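Local coordinates for proteinase K (Serratia sp., PDB 2B6N), which probably cleaves internal peptide bonds of proteins as a calcium-binding serine endopeptidase of the subtilase family, from a cold-tolerant bacterium, at residues A[142-147]-A[170-175]. Sequence-based numbering, arbitrary orientation.
Sequences AVNAAV and ARAADA
Asn144 reaches from helix 137-148 of the subtilase (peptidase S8) protease domain, an alpha/beta fold, to a type I beta turn, Ala172 to Ala175, that leads into strand 176-181 of the parallel sheet. Its amide side chain makes the polar part of the contact. Asn144 OD1 accepts a hydrogen bond from Asp174 N at 3.0 Å. The bond is fairly straight, 155° at the hydrogen, and the donor lies 30° off the carbonyl plane. Asn144 ND2 donates to a water 3.1 Å away, and the same water accepts from Ala173 N at 3.0 Å. The amide is thus tied to the turn directly through OD1 and by a water bridge through ND2. The turn itself is closed by Ala175 N bonding to Ala172 O at 3.2 Å.

Val143 and Val147, on the same helix, supply the apolar contacts. Val143 CG1 is anti to the backbone N (chi1 172°) and meets Ala175 CB at 4.1 Å, with Ala172 CB slightly farther off. Val143 also packs on Phe153 of strand 152-156 and Ile114 of helix 107-120, so this side is buried. A salt bridge from Arg171 to Asp140 gives the loop a second link to the same helix. The contact lies away from the probable Asp-His-Ser catalytic residues and the calcium site. One helical turn beyond Val143, Val147 turns both methyls to Asp174: Val147 CG1 touches Asp174 CB at 4.0 Å, and Val147 CG2 rests 3.8 Å from Asp174 O.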
ATOM      1  N   ALA A 142      12.236  -8.278  10.904  1.00  8.04           N
ATOM      2  CA  ALA A 142      12.811  -7.343   9.948  1.00  7.60           C
ATOM      3  C   ALA A 142      11.885  -6.139   9.771  1.00  7.25           C
ATOM      4  O   ALA A 142      12.358  -5.008   9.695  1.00  6.30           O
ATOM      5  CB  ALA A 142      13.115  -8.021   8.596  1.00  7.17           C
ATOM      6  N   VAL A 143      10.578  -6.390   9.706  1.00  7.21           N
ATOM      7  CA  VAL A 143       9.586  -5.304   9.599  1.00  7.27           C
ATOM      8  C   VAL A 143       9.608  -4.404  10.841  1.00  7.70           C
ATOM      9  O   VAL A 143       9.691  -3.182  10.734  1.00  7.30           O
ATOM     10  CB  VAL A 143       8.140  -5.828   9.368  1.00  7.34           C
ATOM     11  CG1 VAL A 143       7.117  -4.665   9.472  1.00  8.14           C
ATOM     12  CG2 VAL A 143       8.026  -6.492   8.010  1.00  7.08           C
ATOM     13  N   ASN A 144       9.519  -5.029  12.006  1.00  7.45           N
ATOM     14  CA  ASN A 144       9.484  -4.298  13.273  1.00  7.84           C
ATOM     15  C   ASN A 144      10.763  -3.460  13.466  1.00  8.21           C
ATOM     16  O   ASN A 144      10.692  -2.309  13.910  1.00  7.49           O
ATOM     17  CB  ASN A 144       9.281  -5.258  14.454  1.00  8.04           C
ATOM     18  CG  ASN A 144       7.885  -5.850  14.515  1.00  8.62           C
ATOM     19  OD1 ASN A 144       6.924  -5.301  13.986  1.00  9.21           O
ATOM     20  ND2 ASN A 144       7.773  -6.989  15.180  1.00  7.88           N
ATOM     21  N   ALA A 145      11.913  -4.016  13.074  1.00  7.75           N
ATOM     22  CA  ALA A 145      13.175  -3.284  13.129  1.00  8.47           C
ATOM     23  C   ALA A 145      13.207  -2.083  12.177  1.00  8.51           C
ATOM     24  O   ALA A 145      13.700  -1.010  12.554  1.00  8.62           O
ATOM     25  CB  ALA A 145      14.389  -4.234  12.856  1.00  8.21           C
ATOM     26  N   ALA A 146      12.690  -2.247  10.947  1.00  7.59           N
ATOM     27  CA  ALA A 146      12.653  -1.127   9.985  1.00  7.95           C
ATOM     28  C   ALA A 146      11.740  -0.005  10.480  1.00  7.86           C
ATOM     29  O   ALA A 146      12.042   1.178  10.302  1.00  8.65           O
ATOM     30  CB  ALA A 146      12.213  -1.609   8.583  1.00  8.32           C
ATOM     31  N   VAL A 147      10.635  -0.391  11.117  1.00  8.13           N
ATOM     32  CA  VAL A 147       9.707   0.567  11.721  1.00  9.13           C
ATOM     33  C   VAL A 147      10.369   1.293  12.905  1.00  9.60           C
ATOM     34  O   VAL A 147      10.241   2.510  13.027  1.00 10.00           O
ATOM     35  CB  VAL A 147       8.367  -0.097  12.127  1.00  9.01           C
ATOM     36  CG1 VAL A 147       7.476   0.888  12.867  1.00  9.94           C
ATOM     37  CG2 VAL A 147       7.639  -0.607  10.853  1.00  7.19           C
ATOM     38  N   ALA A 170       1.712  -9.734   7.718  1.00  6.04           N
ATOM     39  CA  ALA A 170       0.394  -9.292   8.241  1.00  6.59           C
ATOM     40  C   ALA A 170       0.315  -9.206   9.775  1.00  6.54           C
ATOM     41  O   ALA A 170      -0.240  -8.229  10.336  1.00  6.48           O
ATOM     42  CB  ALA A 170      -0.752 -10.178   7.691  1.00  6.93           C
ATOM     43  N   ARG A 171       0.864 -10.205  10.455  1.00  6.72           N
ATOM     44  CA  ARG A 171       0.739 -10.284  11.919  1.00  7.49           C
ATOM     45  C   ARG A 171       1.763  -9.430  12.648  1.00  8.15           C
ATOM     46  O   ARG A 171       1.648  -9.235  13.880  1.00  8.80           O
ATOM     47  CB  ARG A 171       0.850 -11.756  12.374  1.00  7.41           C
ATOM     48  CG  ARG A 171       2.284 -12.271  12.317  1.00  7.48           C
ATOM     49  CD  ARG A 171       2.397 -13.771  12.701  1.00  7.67           C
ATOM     50  NE  ARG A 171       3.799 -14.053  13.024  1.00  7.11           N
ATOM     51  CZ  ARG A 171       4.259 -15.065  13.766  1.00  7.07           C
ATOM     52  NH1 ARG A 171       3.455 -15.956  14.314  1.00  4.72           N
ATOM     53  NH2 ARG A 171       5.568 -15.168  13.954  1.00  7.68           N
ATOM     54  N   ALA A 172       2.777  -8.942  11.921  1.00  7.12           N
ATOM     55  CA  ALA A 172       3.879  -8.205  12.555  1.00  8.20           C
ATOM     56  C   ALA A 172       3.305  -7.046  13.377  1.00  7.77           C
ATOM     57  O   ALA A 172       2.535  -6.239  12.865  1.00  7.90           O
ATOM     58  CB  ALA A 172       4.879  -7.684  11.522  1.00  7.34           C
ATOM     59  N   ALA A 173       3.697  -6.972  14.649  1.00  8.47           N
ATOM     60  CA  ALA A 173       3.108  -5.997  15.596  1.00  8.03           C
ATOM     61  C   ALA A 173       3.085  -4.564  15.088  1.00  8.33           C
ATOM     62  O   ALA A 173       2.086  -3.849  15.231  1.00  8.67           O
ATOM     63  CB  ALA A 173       3.854  -6.042  16.911  1.00  8.23           C
ATOM     64  N   ASP A 174       4.193  -4.131  14.500  1.00  8.71           N
ATOM     65  CA  ASP A 174       4.321  -2.727  14.146  1.00  8.89           C
ATOM     66  C   ASP A 174       4.040  -2.417  12.676  1.00  8.63           C
ATOM     67  O   ASP A 174       4.202  -1.276  12.246  1.00  8.81           O
ATOM     68  CB  ASP A 174       5.666  -2.161  14.609  1.00  9.12           C
ATOM     69  CG  ASP A 174       5.733  -2.026  16.118  1.00 11.60           C
ATOM     70  OD1 ASP A 174       4.670  -1.866  16.757  1.00 11.96           O
ATOM     71  OD2 ASP A 174       6.834  -2.105  16.662  1.00 13.28           O
ATOM     72  N   ALA A 175       3.626  -3.435  11.925  1.00  8.30           N
ATOM     73  CA  ALA A 175       3.092  -3.230  10.572  1.00  7.86           C
ATOM     74  C   ALA A 175       1.705  -2.617  10.683  1.00  7.64           C
ATOM     75  O   ALA A 175       0.970  -2.906  11.643  1.00  7.79           O
ATOM     76  CB  ALA A 175       3.031  -4.555   9.805  1.00  8.51           C
TER
HETATM   77  O   HOH W   1       5.577  -9.018  15.867  1.00  9.08           O